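Local coordinates for hemolysin activator protein CdiB (Acinetobacter baumannii ACICU, PDB 6WIL) that probably secretes the toxin of a contact-dependent growth inhibition system across the outer membrane, as an Omp85-type two-partner secretion transporter, at residues His355-Gln366 / Gly378-Val388. Sequence-based numbering, arbitrary orientation.
Sequences HRKTSGWNLGVQ and GSIDYRRGMGV
W361 and R384 pair across a β-hairpin of the 16-stranded transporter barrel, strands 349-371 and 374-386, their side chains side by side. Paired backbone hydrogen bonds hold W361 to R384, L363 to Y382 and V365 to I380; the Y382 N to L363 O bond is 2.7 Å and nearly straight at 168°. Beyond M386 the pairing weakens: K357 N reaches V388 O only in a weak bond.

On the outer face, the indole of W361 leans over the neighbouring strand, its CG set between backbone N and carbonyl carbon (chi1 46°). R384 CB sits over one face of the six-membered ring, 4.1 Å from its centroid, in a CH-pi contact, and the R384 guanidinium turns a face to W361 CZ2. W361 CZ3 lies 3.9 Å from Y382 CD2, at the edge of the tyrosine ring; Y382 in turn packs edge-to-face with W417 of the next strand.

The opposite face, toward the barrel interior, is polar. R383 lays CB and CG alongside the N362 amide while its guanidinium goes on to a salt bridge with D453. Buried D381 takes a hydrogen bond from Y334 OH at OD2, and D381 OD1 receives N362 ND2 on its syn lone pair, within the amide plane, in a short (2.5 Å), bent (144°) bond.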
ATOM      1  N   HIS A 355      20.248 -16.105 -22.933  1.00 44.65           N
ATOM      2  CA  HIS A 355      19.600 -14.874 -23.365  1.00 50.16           C
ATOM      3  C   HIS A 355      18.092 -15.039 -23.220  1.00 62.03           C
ATOM      4  O   HIS A 355      17.490 -15.894 -23.879  1.00 52.54           O
ATOM      5  CB  HIS A 355      19.979 -14.552 -24.808  1.00 50.17           C
ATOM      6  CG  HIS A 355      19.514 -13.207 -25.272  1.00 63.06           C
ATOM      7  ND1 HIS A 355      18.193 -12.932 -25.554  1.00 72.41           N
ATOM      8  CD2 HIS A 355      20.196 -12.063 -25.515  1.00 61.75           C
ATOM      9  CE1 HIS A 355      18.081 -11.675 -25.945  1.00 84.57           C
ATOM     10  NE2 HIS A 355      19.282 -11.125 -25.930  1.00 65.08           N
ATOM     11  N   ARG A 356      17.479 -14.230 -22.359  1.00 50.43           N
ATOM     12  CA  ARG A 356      16.078 -14.407 -22.001  1.00 64.92           C
ATOM     13  C   ARG A 356      15.335 -13.087 -22.123  1.00 46.74           C
ATOM     14  O   ARG A 356      15.674 -12.115 -21.442  1.00 44.36           O
ATOM     15  CB  ARG A 356      15.947 -14.968 -20.581  1.00 60.77           C
ATOM     16  CG  ARG A 356      16.348 -16.429 -20.476  1.00 59.74           C
ATOM     17  CD  ARG A 356      16.515 -16.884 -19.035  1.00 66.22           C
ATOM     18  NE  ARG A 356      17.687 -16.294 -18.395  1.00 74.67           N
ATOM     19  CZ  ARG A 356      18.407 -16.900 -17.456  1.00 77.30           C
ATOM     20  NH1 ARG A 356      19.459 -16.292 -16.924  1.00 68.30           N
ATOM     21  NH2 ARG A 356      18.086 -18.125 -17.061  1.00 79.15           N
ATOM     22  N   LYS A 357      14.331 -13.055 -22.993  1.00 46.50           N
ATOM     23  CA  LYS A 357      13.343 -11.985 -23.033  1.00 58.86           C
ATOM     24  C   LYS A 357      12.009 -12.545 -22.564  1.00 52.64           C
ATOM     25  O   LYS A 357      11.549 -13.569 -23.080  1.00 53.98           O
ATOM     26  CB  LYS A 357      13.194 -11.403 -24.441  1.00 43.39           C
ATOM     27  CG  LYS A 357      14.457 -10.817 -25.044  1.00 63.54           C
ATOM     28  CD  LYS A 357      14.128 -10.116 -26.358  1.00 73.11           C
ATOM     29  CE  LYS A 357      15.366  -9.884 -27.208  1.00 75.84           C
ATOM     30  NZ  LYS A 357      15.022  -9.259 -28.516  1.00 72.77           N
ATOM     31  N   THR A 358      11.398 -11.892 -21.579  1.00 50.09           N
ATOM     32  CA  THR A 358      10.078 -12.281 -21.104  1.00 48.48           C
ATOM     33  C   THR A 358       9.190 -11.050 -20.994  1.00 51.83           C
ATOM     34  O   THR A 358       9.666  -9.917 -20.890  1.00 52.99           O
ATOM     35  CB  THR A 358      10.132 -13.001 -19.742  1.00 50.00           C
ATOM     36  OG1 THR A 358      10.446 -12.060 -18.708  1.00 57.25           O
ATOM     37  CG2 THR A 358      11.181 -14.112 -19.749  1.00 62.80           C
ATOM     38  N   SER A 359       7.883 -11.289 -21.023  1.00 59.09           N
ATOM     39  CA  SER A 359       6.901 -10.222 -20.882  1.00 51.73           C
ATOM     40  C   SER A 359       5.601 -10.831 -20.383  1.00 53.90           C
ATOM     41  O   SER A 359       5.367 -12.035 -20.519  1.00 50.15           O
ATOM     42  CB  SER A 359       6.674  -9.484 -22.203  1.00 41.02           C
ATOM     43  OG  SER A 359       5.823 -10.233 -23.054  1.00 61.54           O
ATOM     44  N   GLY A 360       4.758  -9.987 -19.808  1.00 50.32           N
ATOM     45  CA  GLY A 360       3.487 -10.463 -19.302  1.00 43.56           C
ATOM     46  C   GLY A 360       2.709  -9.367 -18.614  1.00 43.12           C
ATOM     47  O   GLY A 360       3.014  -8.181 -18.756  1.00 34.20           O
ATOM     48  N   TRP A 361       1.693  -9.777 -17.859  1.00 52.67           N
ATOM     49  CA  TRP A 361       0.834  -8.835 -17.161  1.00 36.74           C
ATOM     50  C   TRP A 361       0.493  -9.366 -15.778  1.00 39.91           C
ATOM     51  O   TRP A 361       0.520 -10.573 -15.523  1.00 49.68           O
ATOM     52  CB  TRP A 361      -0.451  -8.545 -17.951  1.00 41.52           C
ATOM     53  CG  TRP A 361      -1.133  -9.763 -18.487  1.00 54.72           C
ATOM     54  CD1 TRP A 361      -0.954 -10.326 -19.715  1.00 54.41           C
ATOM     55  CD2 TRP A 361      -2.112 -10.566 -17.816  1.00 50.30           C
ATOM     56  NE1 TRP A 361      -1.759 -11.431 -19.852  1.00 57.87           N
ATOM     57  CE2 TRP A 361      -2.481 -11.599 -18.700  1.00 54.77           C
ATOM     58  CE3 TRP A 361      -2.712 -10.511 -16.555  1.00 57.67           C
ATOM     59  CZ2 TRP A 361      -3.421 -12.572 -18.362  1.00 66.14           C
ATOM     60  CZ3 TRP A 361      -3.646 -11.477 -16.221  1.00 57.12           C
ATOM     61  CH2 TRP A 361      -3.992 -12.493 -17.122  1.00 64.15           C
ATOM     62  N   ASN A 362       0.189  -8.437 -14.878  1.00 50.06           N
ATOM     63  CA  ASN A 362      -0.255  -8.746 -13.527  1.00 42.01           C
ATOM     64  C   ASN A 362      -1.632  -8.146 -13.304  1.00 45.84           C
ATOM     65  O   ASN A 362      -1.908  -7.024 -13.741  1.00 45.80           O
ATOM     66  CB  ASN A 362       0.709  -8.193 -12.466  1.00 47.72           C
ATOM     67  CG  ASN A 362       2.018  -8.948 -12.412  1.00 47.31           C
ATOM     68  OD1 ASN A 362       2.914  -8.718 -13.224  1.00 47.55           O
ATOM     69  ND2 ASN A 362       2.144  -9.842 -11.440  1.00 39.76           N
ATOM     70  N   LEU A 363      -2.491  -8.900 -12.630  1.00 49.05           N
ATOM     71  CA  LEU A 363      -3.767  -8.407 -12.140  1.00 39.00           C
ATOM     72  C   LEU A 363      -3.827  -8.676 -10.647  1.00 38.76           C
ATOM     73  O   LEU A 363      -3.449  -9.757 -10.191  1.00 45.64           O
ATOM     74  CB  LEU A 363      -4.951  -9.077 -12.848  1.00 36.35           C
ATOM     75  CG  LEU A 363      -5.287  -8.547 -14.245  1.00 56.98           C
ATOM     76  CD1 LEU A 363      -6.444  -9.327 -14.859  1.00 66.37           C
ATOM     77  CD2 LEU A 363      -5.611  -7.058 -14.186  1.00 42.09           C
ATOM     78  N   GLY A 364      -4.281  -7.688  -9.885  1.00 37.87           N
ATOM     79  CA  GLY A 364      -4.309  -7.877  -8.448  1.00 34.24           C
ATOM     80  C   GLY A 364      -5.243  -6.910  -7.759  1.00 33.05           C
ATOM     81  O   GLY A 364      -5.842  -6.025  -8.376  1.00 40.78           O
ATOM     82  N   VAL A 365      -5.351  -7.100  -6.450  1.00 30.35           N
ATOM     83  CA  VAL A 365      -6.170  -6.270  -5.580  1.00 40.54           C
ATOM     84  C   VAL A 365      -5.401  -6.061  -4.287  1.00 39.86           C
ATOM     85  O   VAL A 365      -4.742  -6.980  -3.788  1.00 42.20           O
ATOM     86  CB  VAL A 365      -7.551  -6.909  -5.316  1.00 37.41           C
ATOM     87  CG1 VAL A 365      -7.391  -8.352  -4.863  1.00 33.12           C
ATOM     88  CG2 VAL A 365      -8.334  -6.107  -4.279  1.00 34.20           C
ATOM     89  N   GLN A 366      -5.454  -4.844  -3.758  1.00 46.79           N
ATOM     90  CA  GLN A 366      -4.830  -4.541  -2.485  1.00 45.77           C
ATOM     91  C   GLN A 366      -5.844  -3.862  -1.578  1.00 38.13           C
ATOM     92  O   GLN A 366      -6.762  -3.179  -2.039  1.00 34.02           O
ATOM     93  CB  GLN A 366      -3.577  -3.669  -2.660  1.00 34.93           C
ATOM     94  CG  GLN A 366      -3.738  -2.514  -3.624  1.00 42.85           C
ATOM     95  CD  GLN A 366      -2.429  -1.792  -3.890  1.00 64.91           C
ATOM     96  OE1 GLN A 366      -1.351  -2.296  -3.568  1.00 56.75           O
ATOM     97  NE2 GLN A 366      -2.517  -0.605  -4.483  1.00 48.18           N
ATOM     98  N   GLY A 378      -2.613  -5.766   2.736  1.00 42.51           N
ATOM     99  CA  GLY A 378      -2.101  -6.886   1.975  1.00 51.97           C
ATOM    100  C   GLY A 378      -2.577  -6.822   0.543  1.00 49.55           C
ATOM    101  O   GLY A 378      -3.366  -5.954   0.158  1.00 46.85           O
ATOM    102  N   SER A 379      -2.079  -7.765  -0.249  1.00 50.16           N
ATOM    103  CA  SER A 379      -2.433  -7.834  -1.655  1.00 45.43           C
ATOM    104  C   SER A 379      -2.409  -9.285  -2.102  1.00 46.37           C
ATOM    105  O   SER A 379      -1.806 -10.148  -1.457  1.00 43.55           O
ATOM    106  CB  SER A 379      -1.483  -6.995  -2.519  1.00 44.09           C
ATOM    107  OG  SER A 379      -0.134  -7.371  -2.301  1.00 61.94           O
ATOM    108  N   ILE A 380      -3.097  -9.545  -3.208  1.00 44.19           N
ATOM    109  CA  ILE A 380      -3.018 -10.815  -3.914  1.00 46.85           C
ATOM    110  C   ILE A 380      -2.862 -10.504  -5.394  1.00 35.89           C
ATOM    111  O   ILE A 380      -3.548  -9.624  -5.928  1.00 44.54           O
ATOM    112  CB  ILE A 380      -4.255 -11.703  -3.663  1.00 53.43           C
ATOM    113  CG1 ILE A 380      -4.583 -11.748  -2.171  1.00 60.77           C
ATOM    114  CG2 ILE A 380      -3.998 -13.113  -4.170  1.00 53.59           C
ATOM    115  CD1 ILE A 380      -6.024 -12.074  -1.871  1.00 61.91           C
ATOM    116  N   ASP A 381      -1.954 -11.218  -6.050  1.00 46.54           N
ATOM    117  CA  ASP A 381      -1.539 -10.907  -7.409  1.00 40.69           C
ATOM    118  C   ASP A 381      -1.603 -12.160  -8.271  1.00 49.52           C
ATOM    119  O   ASP A 381      -1.232 -13.251  -7.829  1.00 41.26           O
ATOM    120  CB  ASP A 381      -0.114 -10.316  -7.405  1.00 44.51           C
ATOM    121  CG  ASP A 381       0.397  -9.980  -8.796  1.00 49.63           C
ATOM    122  OD1 ASP A 381       0.890 -10.896  -9.487  1.00 45.27           O
ATOM    123  OD2 ASP A 381       0.311  -8.799  -9.196  1.00 54.53           O
ATOM    124  N   TYR A 382      -2.092 -11.994  -9.499  1.00 42.02           N
ATOM    125  CA  TYR A 382      -2.098 -13.047 -10.506  1.00 37.54           C
ATOM    126  C   TYR A 382      -1.197 -12.609 -11.648  1.00 37.22           C
ATOM    127  O   TYR A 382      -1.404 -11.538 -12.228  1.00 38.02           O
ATOM    128  CB  TYR A 382      -3.512 -13.328 -11.016  1.00 46.83           C
ATOM    129  CG  TYR A 382      -3.586 -14.450 -12.030  1.00 52.92           C
ATOM    130  CD1 TYR A 382      -3.635 -15.777 -11.622  1.00 63.07           C
ATOM    131  CD2 TYR A 382      -3.609 -14.186 -13.394  1.00 48.36           C
ATOM    132  CE1 TYR A 382      -3.703 -16.810 -12.542  1.00 53.72           C
ATOM    133  CE2 TYR A 382      -3.680 -15.211 -14.320  1.00 57.55           C
ATOM    134  CZ  TYR A 382      -3.725 -16.520 -13.888  1.00 57.16           C
ATOM    135  OH  TYR A 382      -3.794 -17.542 -14.807  1.00 77.68           O
ATOM    136  N   ARG A 383      -0.206 -13.432 -11.972  1.00 47.04           N
ATOM    137  CA  ARG A 383       0.770 -13.103 -12.999  1.00 42.57           C
ATOM    138  C   ARG A 383       0.725 -14.138 -14.114  1.00 53.07           C
ATOM    139  O   ARG A 383       0.511 -15.329 -13.862  1.00 52.99           O
ATOM    140  CB  ARG A 383       2.183 -13.018 -12.407  1.00 39.87           C
ATOM    141  CG  ARG A 383       3.200 -12.377 -13.330  1.00 38.18           C
ATOM    142  CD  ARG A 383       4.228 -13.378 -13.797  1.00 53.57           C
ATOM    143  NE  ARG A 383       5.398 -13.416 -12.926  1.00 69.84           N
ATOM    144  CZ  ARG A 383       6.396 -14.281 -13.064  1.00 77.85           C
ATOM    145  NH1 ARG A 383       6.359 -15.185 -14.033  1.00 78.49           N
ATOM    146  NH2 ARG A 383       7.428 -14.248 -12.233  1.00 81.96           N
ATOM    147  N   ARG A 384       0.917 -13.666 -15.344  1.00 45.54           N
ATOM    148  CA  ARG A 384       1.014 -14.509 -16.529  1.00 58.62           C
ATOM    149  C   ARG A 384       2.099 -13.935 -17.423  1.00 54.02           C
ATOM    150  O   ARG A 384       2.091 -12.734 -17.705  1.00 53.91           O
ATOM    151  CB  ARG A 384      -0.319 -14.569 -17.282  1.00 56.87           C
ATOM    152  CG  ARG A 384      -1.281 -15.619 -16.764  1.00 62.49           C
ATOM    153  CD  ARG A 384      -1.172 -16.894 -17.571  1.00 65.51           C
ATOM    154  NE  ARG A 384      -1.395 -16.638 -18.990  1.00 68.31           N
ATOM    155  CZ  ARG A 384      -2.594 -16.572 -19.557  1.00 71.42           C
ATOM    156  NH1 ARG A 384      -3.687 -16.745 -18.824  1.00 61.16           N
ATOM    157  NH2 ARG A 384      -2.699 -16.332 -20.857  1.00 71.68           N
ATOM    158  N   GLY A 385       3.021 -14.778 -17.866  1.00 53.28           N
ATOM    159  CA  GLY A 385       4.172 -14.303 -18.613  1.00 69.96           C
ATOM    160  C   GLY A 385       4.555 -15.240 -19.737  1.00 63.84           C
ATOM    161  O   GLY A 385       4.389 -16.459 -19.647  1.00 59.03           O
HETATM  162  N   MSE A 386       5.081 -14.645 -20.806  1.00 73.18           N
HETATM  163  CA  MSE A 386       5.608 -15.386 -21.955  1.00 64.25           C
HETATM  164  C   MSE A 386       7.104 -15.662 -21.776  1.00 81.01           C
HETATM  165  O   MSE A 386       7.718 -15.163 -20.841  1.00 69.57           O
HETATM  166  CB  MSE A 386       5.396 -14.616 -23.258  1.00 76.18           C
HETATM  167  CG  MSE A 386       3.987 -14.110 -23.491  1.00 90.76           C
HETATM  168 SE   MSE A 386       3.665 -13.720 -25.381  1.00185.39          SE
HETATM  169  CE  MSE A 386       3.554 -11.775 -25.316  1.00111.87           C
ATOM    170  N   GLY A 387       7.670 -16.456 -22.684  1.00 98.37           N
ATOM    171  CA  GLY A 387       9.076 -16.796 -22.644  1.00 76.93           C
ATOM    172  C   GLY A 387       9.705 -16.594 -24.004  1.00 84.21           C
ATOM    173  O   GLY A 387       9.054 -16.141 -24.953  1.00 99.24           O
ATOM    174  N   VAL A 388      11.000 -16.942 -24.069  1.00 94.58           N
ATOM    175  CA  VAL A 388      11.919 -16.931 -25.227  1.00 87.60           C
ATOM    176  C   VAL A 388      13.144 -16.105 -24.813  1.00 93.39           C
ATOM    177  O   VAL A 388      13.660 -16.253 -23.699  1.00102.34           O
ATOM    178  CB  VAL A 388      11.343 -16.396 -26.565  1.00101.85           C
ATOM    179  CG1 VAL A 388      12.498 -15.978 -27.475  1.00100.73           C
ATOM    180  CG2 VAL A 388      10.487 -17.481 -27.256  1.00110.07           C
TER